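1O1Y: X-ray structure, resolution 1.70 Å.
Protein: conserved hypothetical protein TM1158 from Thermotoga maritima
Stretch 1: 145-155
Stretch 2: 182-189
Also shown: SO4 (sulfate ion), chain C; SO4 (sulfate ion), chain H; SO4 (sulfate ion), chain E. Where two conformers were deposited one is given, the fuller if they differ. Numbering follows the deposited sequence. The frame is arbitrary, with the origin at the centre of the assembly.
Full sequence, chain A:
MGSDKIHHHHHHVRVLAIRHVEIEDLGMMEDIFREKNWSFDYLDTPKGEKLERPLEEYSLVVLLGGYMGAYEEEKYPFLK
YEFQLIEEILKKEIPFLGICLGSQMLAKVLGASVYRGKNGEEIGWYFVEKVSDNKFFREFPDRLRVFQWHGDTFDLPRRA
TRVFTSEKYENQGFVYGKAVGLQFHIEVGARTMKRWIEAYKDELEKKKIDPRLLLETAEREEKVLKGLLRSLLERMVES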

# COMPACT_ATOMS: atom_id res chain seq x y z
N ARG A 145 0.97 15.34 3.35
CA ARG A 145 2.30 14.81 3.59
C ARG A 145 2.21 13.34 3.93
O ARG A 145 1.47 12.93 4.82
CB ARG A 145 2.95 15.57 4.72
CG ARG A 145 4.41 15.31 4.82
CD ARG A 145 5.11 16.14 5.92
NE ARG A 145 5.24 17.55 5.55
CZ ARG A 145 4.53 18.55 6.05
NH1 ARG A 145 3.59 18.36 6.98
NH2 ARG A 145 4.79 19.79 5.64
N VAL A 146 2.94 12.53 3.16
CA VAL A 146 2.92 11.08 3.28
C VAL A 146 4.33 10.49 3.25
O VAL A 146 5.33 11.17 2.89
CB VAL A 146 2.08 10.44 2.15
CG1 VAL A 146 0.68 10.97 2.15
CG2 VAL A 146 2.77 10.61 0.80
N PHE A 147 4.43 9.24 3.67
CA PHE A 147 5.74 8.58 3.74
C PHE A 147 5.99 7.70 2.49
O PHE A 147 5.14 6.92 2.06
CB PHE A 147 5.84 7.74 4.98
CG PHE A 147 7.15 7.06 5.16
CD1 PHE A 147 8.31 7.78 5.34
CD2 PHE A 147 7.20 5.66 5.21
CE1 PHE A 147 9.54 7.10 5.54
CE2 PHE A 147 8.39 5.00 5.41
CZ PHE A 147 9.56 5.73 5.55
N GLN A 148 7.15 7.87 1.90
CA GLN A 148 7.53 7.21 0.65
C GLN A 148 8.77 6.39 0.87
O GLN A 148 9.71 6.79 1.59
CB GLN A 148 7.88 8.24 -0.43
CG GLN A 148 6.70 9.13 -0.83
CD GLN A 148 5.75 8.46 -1.80
OE1 GLN A 148 5.75 7.23 -1.95
NE2 GLN A 148 4.92 9.28 -2.47
N TRP A 149 8.81 5.25 0.21
CA TRP A 149 10.02 4.47 0.16
C TRP A 149 10.03 3.65 -1.13
O TRP A 149 9.80 2.45 -1.13
CB TRP A 149 10.14 3.54 1.37
CG TRP A 149 11.59 3.11 1.62
CD1 TRP A 149 12.46 2.61 0.70
CD2 TRP A 149 12.31 3.17 2.86
NE1 TRP A 149 13.68 2.38 1.29
CE2 TRP A 149 13.60 2.70 2.62
CE3 TRP A 149 11.98 3.60 4.14
CZ2 TRP A 149 14.56 2.62 3.63
CZ3 TRP A 149 12.93 3.51 5.14
CH2 TRP A 149 14.20 3.03 4.88
N HIS A 150 10.32 4.31 -2.25
CA HIS A 150 10.21 3.64 -3.55
C HIS A 150 11.14 4.27 -4.57
O HIS A 150 11.39 5.47 -4.54
CB HIS A 150 8.76 3.64 -4.06
CG HIS A 150 8.31 4.95 -4.64
ND1 HIS A 150 8.31 5.20 -6.00
CD2 HIS A 150 7.90 6.10 -4.05
CE1 HIS A 150 7.92 6.45 -6.22
NE2 HIS A 150 7.68 7.02 -5.05
N GLY A 151 11.60 3.43 -5.48
CA GLY A 151 12.36 3.83 -6.63
C GLY A 151 11.63 3.59 -7.94
O GLY A 151 12.03 4.17 -8.94
N ASP A 152 10.62 2.74 -7.94
CA ASP A 152 9.88 2.44 -9.17
C ASP A 152 8.59 3.23 -9.18
O ASP A 152 8.07 3.68 -8.14
CB ASP A 152 9.54 0.96 -9.28
CG ASP A 152 10.72 0.10 -9.74
OD1 ASP A 152 11.85 0.61 -10.01
OD2 ASP A 152 10.57 -1.16 -9.84
N THR A 153 8.07 3.39 -10.38
CA THR A 153 6.73 3.96 -10.61
C THR A 153 6.00 3.21 -11.73
O THR A 153 6.41 2.15 -12.14
CB THR A 153 6.88 5.51 -10.88
OG1 THR A 153 5.60 6.16 -10.84
CG2 THR A 153 7.47 5.79 -12.21
N PHE A 154 4.88 3.74 -12.19
CA PHE A 154 4.06 3.07 -13.16
C PHE A 154 3.29 4.07 -14.00
O PHE A 154 3.11 5.22 -13.61
CB PHE A 154 3.09 2.08 -12.47
CG PHE A 154 2.30 2.69 -11.33
CD1 PHE A 154 2.78 2.64 -10.03
CD2 PHE A 154 1.11 3.36 -11.57
CE1 PHE A 154 2.07 3.26 -8.99
CE2 PHE A 154 0.40 3.97 -10.54
CZ PHE A 154 0.89 3.93 -9.26
N ASP A 155 2.83 3.60 -15.15
CA ASP A 155 1.84 4.29 -15.97
C ASP A 155 0.45 4.09 -15.36
O ASP A 155 0.20 3.11 -14.68
CB ASP A 155 1.82 3.73 -17.36
CG ASP A 155 3.01 4.13 -18.18
OD1 ASP A 155 3.66 5.16 -17.84
OD2 ASP A 155 3.35 3.47 -19.20
N LEU A 182 -2.01 2.65 -4.02
CA LEU A 182 -1.31 3.83 -3.49
C LEU A 182 0.17 3.55 -3.49
O LEU A 182 0.60 2.56 -2.96
CB LEU A 182 -1.78 4.14 -2.06
CG LEU A 182 -3.23 4.46 -1.80
CD1 LEU A 182 -3.45 4.76 -0.30
CD2 LEU A 182 -3.70 5.59 -2.67
N GLN A 183 0.96 4.42 -4.10
CA GLN A 183 2.40 4.25 -4.11
C GLN A 183 3.00 4.46 -2.70
O GLN A 183 4.01 3.83 -2.31
CB GLN A 183 3.01 5.22 -5.12
CG GLN A 183 4.51 5.19 -5.16
CD GLN A 183 5.01 3.90 -5.76
OE1 GLN A 183 4.97 3.74 -6.98
NE2 GLN A 183 5.49 2.97 -4.91
N PHE A 184 2.35 5.35 -1.94
CA PHE A 184 2.84 5.87 -0.68
C PHE A 184 2.22 5.17 0.56
O PHE A 184 1.23 4.40 0.47
CB PHE A 184 2.57 7.38 -0.62
CG PHE A 184 1.14 7.74 -0.86
CD1 PHE A 184 0.69 8.10 -2.14
CD2 PHE A 184 0.25 7.82 0.21
CE1 PHE A 184 -0.64 8.42 -2.35
CE2 PHE A 184 -1.05 8.15 0.00
CZ PHE A 184 -1.52 8.47 -1.28
N HIS A 185 2.75 5.55 1.72
CA HIS A 185 2.35 4.97 3.00
C HIS A 185 1.66 6.00 3.87
O HIS A 185 2.24 7.06 4.18
CB HIS A 185 3.61 4.48 3.71
CG HIS A 185 4.32 3.41 2.96
ND1 HIS A 185 4.01 2.07 3.10
CD2 HIS A 185 5.31 3.48 2.04
CE1 HIS A 185 4.81 1.36 2.33
NE2 HIS A 185 5.61 2.18 1.67
N ILE A 186 0.43 5.68 4.29
CA ILE A 186 -0.25 6.41 5.34
C ILE A 186 -0.44 5.53 6.56
O ILE A 186 -1.06 5.97 7.55
CB ILE A 186 -1.61 6.98 4.85
CG1 ILE A 186 -2.60 5.88 4.51
CG2 ILE A 186 -1.42 7.90 3.67
CD1 ILE A 186 -4.01 6.39 4.08
N GLU A 187 0.13 4.32 6.53
CA GLU A 187 0.04 3.36 7.67
C GLU A 187 1.24 3.34 8.57
O GLU A 187 1.27 2.58 9.54
CB GLU A 187 -0.27 1.95 7.18
CG GLU A 187 0.91 1.14 6.65
CD GLU A 187 1.42 1.55 5.25
OE1 GLU A 187 0.86 2.45 4.55
OE2 GLU A 187 2.41 0.89 4.81
N VAL A 188 2.27 4.12 8.24
CA VAL A 188 3.49 4.15 9.03
C VAL A 188 3.44 5.34 10.00
O VAL A 188 3.68 6.50 9.62
CB VAL A 188 4.77 4.16 8.14
CG1 VAL A 188 6.05 4.16 9.02
CG2 VAL A 188 4.78 2.97 7.18
N GLY A 189 3.12 5.01 11.23
CA GLY A 189 3.15 5.92 12.36
C GLY A 189 4.47 5.80 13.09
O GLY A 189 5.38 5.15 12.57
S SO4 C . 11.10 -0.05 -5.43
O1 SO4 C . 12.23 0.55 -4.76
O2 SO4 C . 9.99 0.87 -5.77
O3 SO4 C . 10.55 -1.01 -4.47
O4 SO4 C . 11.49 -0.81 -6.63
S SO4 H . 1.07 21.65 9.00
O1 SO4 H . 1.17 22.36 10.27
O2 SO4 H . -0.27 21.09 8.84
O3 SO4 H . 1.99 20.50 8.85
O4 SO4 H . 1.22 22.63 7.94
S SO4 E . 3.95 23.67 4.34
O1 SO4 E . 4.14 24.93 5.01
O2 SO4 E . 2.55 23.37 4.26
O3 SO4 E . 4.65 22.58 5.01
O4 SO4 E . 4.61 23.76 3.05
O HOH W 1 6.51 4.54 -1.29
O HOH W 2 4.76 6.09 -8.34

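Residues 145-155 and 182-189 of TM1158 meet along a short backbone pairing, extended by packed side chains and two bridging waters; together they bury 531 Å² of surface. The backbone link is a single antiparallel bridge between Phe147 and His185, whose CA atoms lie 5.0 Å apart. Both of its hydrogen bonds join the same two residues: Phe147 N donates to His185 O at 3.1 Å, and His185 N donates to Phe147 O at 2.8 Å, with N-H...O angles of 159° and 153°. Such a closed pair fixes the register, setting Val146 near Ile186 and Gln148 near Phe184.

Apolar contacts gather around this bridge. The CA-to-CB bond of Val146 points toward the second stretch: Val146 CG2 lies 3.5 Å from Phe184 CB; Val146 CG1 lies 3.7 Å from Phe184 CD2 and also 4.0 Å from Ile186 CG2. The CA-to-CB bond of Phe147 points sideways and chi1 is in the t well; Phe147 CD2 is 4.1 Å from Val188 CB and also 4.1 Å from His185 CB, the latter at the ring edge.

Gln183 has the largest area covered by the first stretch, 113 Å². Its side chain lies over one face of the His150 imidazole: Gln183 CG sits 3.6 Å from the ring centroid and only 7° off the ring normal, a CH-pi contact. Farther along, Gln183 NE2 comes within 3.4 Å of His150 CB, while Gln183 OE1 approaches Phe154 CE1 at 3.6 Å. The imidazole is itself held by a hydrogen bond from His150 ND1 to Asp152 O, 2.6 Å long, which ties the ring to the backbone beyond Gly151. Asp152 O also lies 3.3 Å from Gln183 OE1, but both atoms are acceptors and no hydrogen bond joins them.

Water supplies polar links that the side chains do not make directly. Water 2 donates to Gln183 OE1 at 2.7 Å and accepts from Thr153 OG1 at 2.6 Å, bridging the stretches. Water 1 accepts from Trp149 N at 2.8 Å and lies 2.9 Å from Gln148 OE1 and 2.8 Å from Gln183 O, within hydrogen-bonding reach of both. Although the CA-to-CB bond of Gln148 points away, its side chain turns back, bringing Gln148 OE1 to 3.5 Å from Phe184 CB.

Within the second stretch, His185 ND1 donates to Glu187 OE2 at 2.6 Å and 167°, a short, nearly straight bond that anchors the imidazole. The edge of this ring faces the first stretch, with Phe147 O and Trp149 N near its plane.

Sulfate ions, probably from the crystallisation liquor, bind the first stretch. In chain C, sulfate O2 accepts from Gly151 N at 3.0 Å and from Asp152 N at 2.9 Å, so consecutive amides share one oxygen; Gly151 N also reaches O1 of that ion at 3.0 Å. Arg145, which makes no contact with the second stretch, donates from NH1 to O3 of the chain H sulfate at 3.3 Å.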